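Local structure of oxidoreductase (Streptomyces globisporus, 4R82) at the interface of chains A and B. The protein reduces FAD with NADH, supplying freely diffusing FADH2 to the halogenase and the monooxygenase of antibiotic C-1027 biosynthesis. Residues are numbered along the deposited sequence; one frame, centred on the assembly and turned at random. Chains: chain A/B, Oxidoreductase.

Contact 1: the interface of chains A and B. Residues chain A 86, 130-131, 133, 156, 158; chain B 15, 25-26, 29.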
# COMPACT_ATOMS: atom_id res chain seq x y z
N VAL A 86 -1.83 1.17 12.97
CA VAL A 86 -1.86 2.24 11.99
C VAL A 86 -1.67 3.56 12.73
O VAL A 86 -2.50 3.93 13.56
CB VAL A 86 -3.18 2.27 11.23
CG1 VAL A 86 -3.22 3.48 10.28
CG2 VAL A 86 -3.38 0.96 10.46
N VAL A 130 -4.69 4.79 15.01
CA VAL A 130 -6.00 4.87 14.38
C VAL A 130 -6.69 3.51 14.51
O VAL A 130 -7.91 3.42 14.73
CB VAL A 130 -5.88 5.25 12.89
CG1 VAL A 130 -7.25 5.47 12.28
CG2 VAL A 130 -5.06 6.52 12.74
N ALA A 131 -5.89 2.46 14.38
CA ALA A 131 -6.43 1.10 14.44
C ALA A 131 -5.37 0.11 14.82
O ALA A 131 -4.18 0.34 14.59
CB ALA A 131 -7.03 0.72 13.10
N LEU A 133 -4.67 -4.13 14.26
CA LEU A 133 -5.10 -5.37 13.63
C LEU A 133 -4.18 -6.46 14.14
O LEU A 133 -2.97 -6.29 14.14
CB LEU A 133 -4.98 -5.30 12.11
CG LEU A 133 -5.78 -4.25 11.33
CD1 LEU A 133 -5.02 -2.93 11.25
CD2 LEU A 133 -6.14 -4.77 9.93
N ALA A 156 -9.66 -6.82 15.16
CA ALA A 156 -9.20 -5.46 14.94
C ALA A 156 -10.01 -4.52 15.79
O ALA A 156 -11.14 -4.84 16.17
CB ALA A 156 -9.30 -5.08 13.46
N ARG A 158 -10.71 -0.10 16.23
CA ARG A 158 -10.42 1.21 15.63
C ARG A 158 -10.98 2.35 16.48
O ARG A 158 -11.90 2.15 17.27
CB ARG A 158 -10.94 1.27 14.19
CG ARG A 158 -12.44 1.16 14.06
CD ARG A 158 -12.86 1.02 12.59
NE ARG A 158 -12.57 2.24 11.83
CZ ARG A 158 -13.42 3.24 11.65
NH1 ARG A 158 -14.65 3.19 12.16
NH2 ARG A 158 -13.04 4.30 10.94
N VAL B 15 -13.98 -4.53 15.81
CA VAL B 15 -14.31 -4.95 14.45
C VAL B 15 -14.43 -6.47 14.36
O VAL B 15 -13.51 -7.18 14.75
CB VAL B 15 -13.21 -4.48 13.47
CG1 VAL B 15 -13.41 -5.12 12.09
CG2 VAL B 15 -13.22 -2.97 13.36
N ARG B 25 -14.32 -0.59 6.98
CA ARG B 25 -14.03 0.58 7.80
C ARG B 25 -12.59 0.56 8.29
O ARG B 25 -11.89 1.58 8.21
CB ARG B 25 -14.98 0.67 9.00
CG ARG B 25 -16.35 1.18 8.67
CD ARG B 25 -17.16 1.35 9.95
NE ARG B 25 -18.58 1.46 9.68
CZ ARG B 25 -19.52 0.83 10.38
NH1 ARG B 25 -19.16 0.05 11.40
NH2 ARG B 25 -20.80 0.98 10.07
N VAL B 26 -12.12 -0.58 8.78
CA VAL B 26 -10.75 -0.64 9.27
C VAL B 26 -9.72 -0.61 8.14
O VAL B 26 -8.67 0.01 8.29
CB VAL B 26 -10.49 -1.81 10.29
CG1 VAL B 26 -10.50 -3.15 9.60
CG2 VAL B 26 -9.16 -1.60 11.01
N ASP B 29 -8.96 2.87 7.26
CA ASP B 29 -8.18 3.63 8.24
C ASP B 29 -6.72 3.81 7.85
O ASP B 29 -6.05 4.69 8.39
CB ASP B 29 -8.24 2.99 9.63
CG ASP B 29 -9.55 3.25 10.33
OD1 ASP B 29 -10.19 4.29 10.02
OD2 ASP B 29 -9.92 2.43 11.19

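Contact 2: the interface of chains A and B. Residues chain A 31, 166, 168, 173-175; chain B 31, 166, 174-176.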
# COMPACT_ATOMS: atom_id res chain seq x y z
N PRO A 31 1.63 7.89 -2.24
CA PRO A 31 1.48 8.23 -0.82
C PRO A 31 0.92 7.06 -0.04
O PRO A 31 0.13 6.28 -0.59
CB PRO A 31 0.43 9.35 -0.82
CG PRO A 31 0.25 9.76 -2.25
CD PRO A 31 0.64 8.60 -3.09
N LEU A 166 0.70 10.49 7.24
CA LEU A 166 1.02 10.21 5.84
C LEU A 166 2.53 10.21 5.63
O LEU A 166 3.27 10.87 6.36
CB LEU A 166 0.40 11.27 4.93
CG LEU A 166 -1.12 11.36 5.04
CD1 LEU A 166 -1.65 12.57 4.32
CD2 LEU A 166 -1.71 10.09 4.46
N SER A 168 5.00 10.48 2.14
CA SER A 168 4.99 10.69 0.70
C SER A 168 6.22 11.50 0.32
O SER A 168 6.61 12.42 1.03
CB SER A 168 3.71 11.43 0.28
OG SER A 168 3.66 11.64 -1.13
N ARG A 173 3.79 13.71 6.18
CA ARG A 173 2.88 14.76 5.72
C ARG A 173 1.58 14.64 6.51
O ARG A 173 1.38 13.68 7.24
CB ARG A 173 2.60 14.59 4.22
CG ARG A 173 3.82 14.80 3.32
CD ARG A 173 4.27 16.25 3.30
NE ARG A 173 3.23 17.15 2.80
CZ ARG A 173 3.04 17.43 1.52
NH1 ARG A 173 3.83 16.89 0.60
NH2 ARG A 173 2.07 18.26 1.15
N ARG A 174 0.70 15.63 6.35
CA ARG A 174 -0.61 15.67 7.01
C ARG A 174 -1.73 15.86 5.99
O ARG A 174 -1.51 16.43 4.92
CB ARG A 174 -0.66 16.87 7.97
CG ARG A 174 -0.40 16.55 9.42
CD ARG A 174 -0.62 17.79 10.29
NE ARG A 174 -1.01 17.41 11.64
CZ ARG A 174 -0.16 17.00 12.58
NH1 ARG A 174 1.13 16.91 12.31
NH2 ARG A 174 -0.61 16.67 13.78
N PHE A 175 -2.94 15.41 6.35
CA PHE A 175 -4.13 15.69 5.55
C PHE A 175 -4.57 17.14 5.69
O PHE A 175 -4.44 17.73 6.77
CB PHE A 175 -5.33 14.87 6.05
CG PHE A 175 -5.32 13.40 5.66
CD1 PHE A 175 -5.67 13.01 4.37
CD2 PHE A 175 -5.06 12.43 6.62
CE1 PHE A 175 -5.70 11.65 4.04
CE2 PHE A 175 -5.09 11.08 6.28
CZ PHE A 175 -5.41 10.69 5.00
N PRO B 31 -4.34 5.19 5.16
CA PRO B 31 -4.45 6.05 3.97
C PRO B 31 -3.59 5.54 2.82
O PRO B 31 -2.53 4.96 3.07
CB PRO B 31 -3.88 7.38 4.46
CG PRO B 31 -3.88 7.32 5.95
CD PRO B 31 -3.72 5.87 6.30
N LEU B 166 -5.23 11.31 -2.53
CA LEU B 166 -5.27 10.43 -1.36
C LEU B 166 -6.65 9.80 -1.27
O LEU B 166 -7.64 10.39 -1.70
CB LEU B 166 -5.01 11.25 -0.10
CG LEU B 166 -3.62 11.90 -0.02
CD1 LEU B 166 -3.55 12.95 1.06
CD2 LEU B 166 -2.60 10.80 0.26
N ARG B 174 -6.98 15.37 0.23
CA ARG B 174 -5.75 15.98 -0.27
C ARG B 174 -4.79 16.34 0.85
O ARG B 174 -5.15 16.33 2.03
CB ARG B 174 -6.04 17.19 -1.16
CG ARG B 174 -6.81 18.30 -0.51
CD ARG B 174 -6.97 19.47 -1.49
NE ARG B 174 -7.59 19.06 -2.75
CZ ARG B 174 -7.02 19.17 -3.95
NH1 ARG B 174 -7.68 18.76 -5.03
NH2 ARG B 174 -5.81 19.69 -4.08
N PHE B 175 -3.55 16.63 0.47
CA PHE B 175 -2.52 16.98 1.43
C PHE B 175 -2.67 18.39 1.96
O PHE B 175 -3.13 19.29 1.25
CB PHE B 175 -1.15 16.94 0.76
CG PHE B 175 -0.61 15.56 0.52
CD1 PHE B 175 0.00 14.85 1.55
CD2 PHE B 175 -0.66 15.00 -0.75
CE1 PHE B 175 0.53 13.59 1.33
CE2 PHE B 175 -0.13 13.73 -0.98
CZ PHE B 175 0.46 13.03 0.06
N ALA B 176 -2.23 18.59 3.20
CA ALA B 176 -1.96 19.92 3.72
C ALA B 176 -0.57 20.27 3.22
O ALA B 176 0.27 19.40 3.10
CB ALA B 176 -1.95 19.89 5.23
O HOH W 1 1.74 17.95 4.99

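Contact 1: the interface of chains A and B
A:Arg158, at the end of strand 146-158, reaches across the dimer interface to the carboxylate of B:Asp29, in the loop after helix 20-27. The charged grip is side-on: NE of A:Arg158 bonds OD2 of B:Asp29 at 2.7 Å, forming a salt bridge, while NH2 of A:Arg158 bonds OD1 of B:Asp29 at 3.0 Å. Guanidinium and carboxylate are nearly coplanar, 12° apart, and both oxygens are approached on their syn side, with NE lying somewhat out of the carboxylate plane. A long arginine suits this place because its chain, bent at chi3 (-66°), can turn both N-H groups toward one short acid. CB of B:Arg25 lies over one guanidinium face near its rim, so the aliphatic root of this second arginine covers the first while its own charged end points away.

On the backbone, N of B:Val15 donates to O of A:Ala156 at 2.9 Å, an antiparallel bridge between strand 13-15 and the end of strand 146-158.

Apolar contacts fill in around these bonds. CG2 of B:Val26, anti to its backbone N, meets CB of A:Ala131 at 3.8 Å, where a small residue leaves room for the helix to approach. CG1 of A:Val130 rests against CG of B:Asp29 at 3.7 Å.

The site fastens the N-terminal strand and helix of one subunit onto the strands of the other, helping hold the homodimer together.

Contact 2: the interface of chains A and B
A:Leu166 interlocks with B:Pro31, and B:Leu166 with A:Pro31, in this homodimer contact of a non-flavoprotein flavin reductase, beside an antiparallel beta bridge that pairs A:Phe175 with B:Phe175. The apolar side is closely packed. The delta-methyl CD2 of A:Leu166 presses on CB of B:Pro31 at 3.5 Å, a snug fit for two carbons, and CD2 of B:Leu166 touches CB of A:Pro31 at the same separation. The other branches meet tip to tip, CD1 of A:Leu166 lying 3.8 Å from CD1 of B:Leu166. A forked side chain suits the place, since one methyl serves the proline while the other serves its twin and the aromatics. CD1 of A:Leu166 also sits over the centre of the A:Phe175 ring, and CD1 of B:Leu166 over that of B:Phe175. With CG anti to the carbonyl carbon (chi1 -75°), the ring of B:Phe175 puts its tip, CZ, 3.6 Å from CB of A:Ser168, where a small residue admits it, and its CE1 3.7 Å from CB of A:Arg173.

Outward, polar groups and water take over. A:Arg173, bent at chi2 and chi3, folds back so that CD1 of B:Phe175 lies over the centre of its guanidinium face, the guanidinium and ring planes 31° apart. Its NH2 gives a nearly straight bond, 2.9 Å long, to the carbonyl O of B:Ala176, which lies in the guanidinium plane. Water 1 joins NE of A:Arg173 and the backbone N of A:Arg174 to that same oxygen, gripping it a second time. B:Ala176 N bonds O of A:Arg174 at 2.9 Å, its small methyl close by, though A:Arg174 and B:Arg174 are poorly ordered and details there are less certain.

The C-alpha centres of contact 1 and contact 2 lie about 18 Å apart, and the contacts share no residue. They are joined through chain B by the loop after helix 20-27, which gives B:Asp29 to contact 1 and, two positions on, B:Pro31 to contact 2. Two-fold symmetry repeats both contacts with the chains exchanged; contact 2 straddles the axis, so A:Leu166 meets its own counterpart, B:Leu166. The same stretches of chain supply NAD-pocket residues: B:Arg24, B:Phe27 and B:Gly28 near contact 1, A:Phe167, A:Gly170 and their chain B copies near contact 2. Dimerisation may therefore help shape the nucleotide site.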